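Local coordinates for putative major capsid protein (Cafeteriavirus-dependent mavirus, PDB 6G44) that probably builds the icosahedral shell of the marine virophage mavirus, as a double jelly-roll major capsid protein that associates in threes, at residues T44-S49 and K265-V270; P73-S78 and E204-N209. All blocks are in the same frame, centred on the assembly; numbering follows the deposited sequence.

Contact 1: T44-S49 and K265-V270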
# COMPACT_ATOMS: atom_id res chain seq x y z
N THR C 44 -12.26 24.33 -19.84
CA THR C 44 -11.14 25.08 -19.32
C THR C 44 -11.60 26.53 -19.24
O THR C 44 -11.82 27.16 -20.29
CB THR C 44 -9.89 24.93 -20.20
OG1 THR C 44 -9.43 23.57 -20.14
CG2 THR C 44 -8.76 25.83 -19.71
N ILE C 45 -11.76 27.03 -18.02
CA ILE C 45 -12.44 28.32 -17.78
C ILE C 45 -11.42 29.34 -17.34
O ILE C 45 -10.75 29.16 -16.33
CB ILE C 45 -13.54 28.17 -16.72
CG1 ILE C 45 -14.53 27.08 -17.18
CG2 ILE C 45 -14.28 29.49 -16.48
CD1 ILE C 45 -15.52 26.70 -16.15
N GLN C 46 -11.36 30.44 -18.08
CA GLN C 46 -10.47 31.55 -17.78
C GLN C 46 -11.14 32.45 -16.74
O GLN C 46 -12.35 32.52 -16.68
CB GLN C 46 -10.20 32.36 -19.06
CG GLN C 46 -9.78 31.56 -20.29
CD GLN C 46 -8.36 31.04 -20.19
OE1 GLN C 46 -7.47 31.77 -19.76
NE2 GLN C 46 -8.13 29.77 -20.61
N PRO C 47 -10.34 33.16 -15.93
CA PRO C 47 -10.93 34.11 -15.00
C PRO C 47 -11.48 35.34 -15.76
O PRO C 47 -11.16 35.54 -16.94
CB PRO C 47 -9.77 34.50 -14.10
CG PRO C 47 -8.57 34.17 -14.84
CD PRO C 47 -8.88 33.10 -15.82
N VAL C 48 -12.27 36.13 -15.06
CA VAL C 48 -12.95 37.28 -15.70
C VAL C 48 -11.97 38.37 -16.13
O VAL C 48 -12.31 39.16 -17.03
CB VAL C 48 -14.02 37.88 -14.81
CG1 VAL C 48 -15.14 36.89 -14.56
CG2 VAL C 48 -13.43 38.47 -13.54
N SER C 49 -10.82 38.45 -15.48
CA SER C 49 -9.75 39.36 -15.87
C SER C 49 -8.40 38.66 -15.85
O SER C 49 -8.28 37.59 -15.24
CB SER C 49 -9.75 40.55 -14.93
OG SER C 49 -9.50 40.17 -13.60
N LYS C 265 -0.66 32.22 -14.16
CA LYS C 265 -1.91 31.98 -14.84
C LYS C 265 -2.71 30.94 -14.06
O LYS C 265 -2.12 30.10 -13.36
CB LYS C 265 -1.67 31.45 -16.24
CG LYS C 265 -0.93 32.42 -17.16
CD LYS C 265 -1.79 33.62 -17.51
CE LYS C 265 -1.10 34.57 -18.48
NZ LYS C 265 -1.89 35.85 -18.57
N ILE C 266 -4.02 31.03 -14.14
CA ILE C 266 -4.92 30.11 -13.47
C ILE C 266 -6.17 29.89 -14.29
O ILE C 266 -6.73 30.85 -14.85
CB ILE C 266 -5.23 30.57 -12.03
CG1 ILE C 266 -6.03 29.49 -11.24
CG2 ILE C 266 -5.95 31.91 -12.02
CD1 ILE C 266 -6.24 29.84 -9.79
N ASN C 267 -6.57 28.62 -14.43
CA ASN C 267 -7.83 28.25 -15.07
C ASN C 267 -8.58 27.28 -14.16
O ASN C 267 -7.94 26.56 -13.39
CB ASN C 267 -7.56 27.58 -16.42
CG ASN C 267 -6.95 28.53 -17.43
OD1 ASN C 267 -7.05 29.75 -17.31
ND2 ASN C 267 -6.35 27.98 -18.47
N MET C 268 -9.90 27.25 -14.27
CA MET C 268 -10.74 26.26 -13.58
C MET C 268 -11.14 25.23 -14.59
O MET C 268 -11.67 25.57 -15.64
CB MET C 268 -11.95 26.89 -12.93
CG MET C 268 -12.83 25.87 -12.23
SD MET C 268 -13.99 26.61 -11.06
CE MET C 268 -15.04 27.52 -12.18
N LEU C 269 -10.85 23.95 -14.30
CA LEU C 269 -11.10 22.85 -15.20
C LEU C 269 -12.17 21.96 -14.62
O LEU C 269 -12.04 21.52 -13.46
CB LEU C 269 -9.84 22.03 -15.41
CG LEU C 269 -8.78 22.56 -16.39
CD1 LEU C 269 -8.32 23.99 -16.13
CD2 LEU C 269 -7.58 21.65 -16.46
N VAL C 270 -13.23 21.71 -15.37
CA VAL C 270 -14.30 20.85 -14.89
C VAL C 270 -15.05 20.21 -16.05
O VAL C 270 -15.26 20.85 -17.09
CB VAL C 270 -15.28 21.64 -13.96
CG1 VAL C 270 -16.07 22.71 -14.73
CG2 VAL C 270 -16.17 20.72 -13.14

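Contact 2: P73-S78 and E204-N209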
# COMPACT_ATOMS: atom_id res chain seq x y z
N PRO C 73 -14.43 20.23 -9.23
CA PRO C 73 -13.66 21.08 -10.10
C PRO C 73 -12.23 21.31 -9.61
O PRO C 73 -11.96 21.26 -8.39
CB PRO C 73 -14.45 22.40 -10.10
CG PRO C 73 -15.22 22.40 -8.84
CD PRO C 73 -15.57 20.94 -8.61
N ARG C 74 -11.33 21.53 -10.54
CA ARG C 74 -9.92 21.67 -10.25
C ARG C 74 -9.42 23.03 -10.70
O ARG C 74 -10.01 23.66 -11.58
CB ARG C 74 -9.08 20.57 -10.93
CG ARG C 74 -9.56 19.16 -10.62
CD ARG C 74 -8.72 18.09 -11.29
NE ARG C 74 -7.42 17.88 -10.64
CZ ARG C 74 -7.22 17.08 -9.60
NH1 ARG C 74 -5.99 16.97 -9.13
NH2 ARG C 74 -8.21 16.43 -9.02
N LEU C 75 -8.32 23.45 -10.14
CA LEU C 75 -7.61 24.64 -10.58
C LEU C 75 -6.26 24.25 -11.15
O LEU C 75 -5.49 23.51 -10.51
CB LEU C 75 -7.42 25.60 -9.40
CG LEU C 75 -8.70 26.12 -8.77
CD1 LEU C 75 -8.45 26.86 -7.46
CD2 LEU C 75 -9.45 27.05 -9.73
N ARG C 76 -5.95 24.75 -12.35
CA ARG C 76 -4.67 24.55 -13.00
C ARG C 76 -3.92 25.86 -12.90
O ARG C 76 -4.38 26.87 -13.46
CB ARG C 76 -4.81 24.10 -14.47
CG ARG C 76 -3.48 23.93 -15.21
CD ARG C 76 -3.71 23.95 -16.72
NE ARG C 76 -2.52 23.63 -17.50
CZ ARG C 76 -1.59 24.50 -17.92
NH1 ARG C 76 -1.64 25.80 -17.62
NH2 ARG C 76 -0.56 24.03 -18.65
N VAL C 77 -2.80 25.86 -12.20
CA VAL C 77 -1.95 27.05 -12.07
C VAL C 77 -0.66 26.81 -12.78
O VAL C 77 -0.12 25.70 -12.78
CB VAL C 77 -1.69 27.48 -10.63
CG1 VAL C 77 -2.98 27.89 -9.93
CG2 VAL C 77 -0.91 26.43 -9.85
N SER C 78 -0.14 27.87 -13.42
CA SER C 78 1.17 27.83 -14.00
C SER C 78 1.88 29.13 -13.66
O SER C 78 1.25 30.18 -13.58
CB SER C 78 1.13 27.60 -15.50
OG SER C 78 0.51 28.65 -16.16
N GLU C 204 -4.89 20.87 -9.31
CA GLU C 204 -5.28 20.42 -7.96
C GLU C 204 -6.78 20.67 -7.74
O GLU C 204 -7.32 21.71 -8.14
CB GLU C 204 -4.44 21.19 -6.93
CG GLU C 204 -4.69 20.85 -5.47
CD GLU C 204 -3.63 21.39 -4.54
OE1 GLU C 204 -2.43 21.32 -4.90
OE2 GLU C 204 -3.99 21.88 -3.44
N ALA C 205 -7.50 19.71 -7.15
CA ALA C 205 -8.90 19.88 -6.82
C ALA C 205 -9.08 21.02 -5.83
O ALA C 205 -8.31 21.12 -4.85
CB ALA C 205 -9.47 18.59 -6.24
N LEU C 206 -10.07 21.88 -6.06
CA LEU C 206 -10.39 22.93 -5.08
C LEU C 206 -11.12 22.35 -3.88
O LEU C 206 -12.14 21.68 -4.06
CB LEU C 206 -11.30 23.97 -5.74
CG LEU C 206 -11.75 25.13 -4.86
CD1 LEU C 206 -10.61 25.91 -4.25
CD2 LEU C 206 -12.64 26.06 -5.69
N VAL C 207 -10.62 22.64 -2.66
CA VAL C 207 -11.24 22.22 -1.41
C VAL C 207 -12.01 23.40 -0.83
O VAL C 207 -11.48 24.22 -0.08
CB VAL C 207 -10.16 21.71 -0.43
CG1 VAL C 207 -10.73 21.31 0.92
CG2 VAL C 207 -9.43 20.54 -1.08
N ALA C 208 -13.27 23.50 -1.26
CA ALA C 208 -14.13 24.65 -0.87
C ALA C 208 -15.57 24.23 -0.98
O ALA C 208 -15.97 23.74 -2.03
CB ALA C 208 -13.86 25.84 -1.77
N ASN C 209 -16.36 24.43 0.07
CA ASN C 209 -17.78 24.04 -0.00
C ASN C 209 -18.47 24.68 -1.24
O ASN C 209 -18.21 25.87 -1.51
CB ASN C 209 -18.52 24.46 1.26
CG ASN C 209 -18.02 23.75 2.52
OD1 ASN C 209 -16.82 23.74 2.80
ND2 ASN C 209 -18.94 23.17 3.28
O HOH W 1 -13.05 19.98 -6.14

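Contact 1: T44-S49 and K265-V270
Strand 43-45 runs antiparallel to strand 258-273, with Thr44 opposite Leu269 and Ile45 opposite Met268. The latter two form the hydrogen-bonded pair: Ile45 N donates to Met268 O at 2.8 Å. Met268 N returns a straighter bond to Ile45 O (2.9 Å, 162° at the hydrogen), and each donor lies in the plane of the carbonyl it meets. Gln43 extends the pairing with a backbone bond to Val270. Asn267 CA adds a CA-H...O contact to the same Ile45 O, at 3.3 Å. The tight part lies on the face carrying Ile45 and Met268, whose side chains run side by side in the same direction. Ile45 has CG1 anti to its carbonyl carbon and an extended chi2, which carries CD1 over to Met268 CE at 4.1 Å; Val270 CG1 flanks the same methyl. Met268 leaves the backbone extended and bends at chi3 (66°), swinging CE toward the isoleucine. Phe228 and Val230 continue this packing on the methionine, Gln63 on Ile45. The other face is looser and more polar. Thr44 turns CG2 toward the Asn267 side chain and OG1 toward Leu269 CG, 3.9 Å away, while Gln377 and Glu374 of the second subunit pack on Thr44 and Leu269. Past Ile45 the chain leaves the sheet: Gln46, exposed, folds back at chi2 to lay its amide alongside that of Asn267, the planes 72° apart, and Pro47 sets CD 3.3 Å from Ile266 O. Within this contact two backbone bonds and one apolar cluster thus hold the end of the strand, leaving the polar amides to the solvent side.

Contact 2: P73-S78 and E204-N209
Strands 74-84 and 195-205 run antiparallel here, and three backbone hydrogen bonds join their ends. Leu75 N donates to Glu204 O in a nearly straight bond of 2.8 Å. Glu204 N bonds in return to Leu75 O at 3.0 Å. Glu204 N stands 27° out of the plane of the Leu75 carbonyl. The third bond runs from Leu206 N to Pro73 O (3.1 Å). Between them Arg74 and Ala205 form a close non-hydrogen-bonded pair, their CA atoms 4.0 Å apart. Pro73 O is gripped twice, since a water donates to it and also to Leu206 O, bridging the strand ends. Arg74 starts with CG anti to its carbonyl carbon and bends at chi3 (75°), which folds the guanidinium flat over the neighbouring backbone: Ala205 N sits 3.6 Å above the centre of its plane, and NH2 reaches Ala205 CB. Asp203 takes NE in a salt bridge and Leu141 O accepts from NH2, so the group is held from several sides. Away from the arginine, Leu75 and Leu206 cross obliquely and meet tip to tip, CD1 to CD1 at 4.0 Å. Leu206 gets there with CG anti to its backbone N; Val103 covers Leu75. The carboxylate of Glu204, buried, is satisfied by Ser143 OG and Asn104 ND2. Such an antiparallel ladder, fraying into a loop where strand 195-205 ends, is an element of the curled beta-sheet of a viral jelly-roll, the fold this capsid protein carries twice.

Contacts 1 and 2 are successive seams of one antiparallel sheet, their centres about 10 Å apart. Strands 258-273 and 74-84 are neighbours in it, so the order runs 43-45, 258-273, 74-84, 195-205. The seam between the contacts is probably hydrogen-bonded from Leu269 N to Arg74 O and from Lys265 N to Ser78 O, both 2.9 Å, and is packed on one face by Ile266 CG1 against Val77 CG1 at 3.7 Å. In sequence, contact 2 is nested within the loop that contact 1 closes. Both also touch the second subunit, where Glu374 packs on Leu269 of contact 1 and Arg76 of contact 2, placing this part of the sheet at a subunit interface.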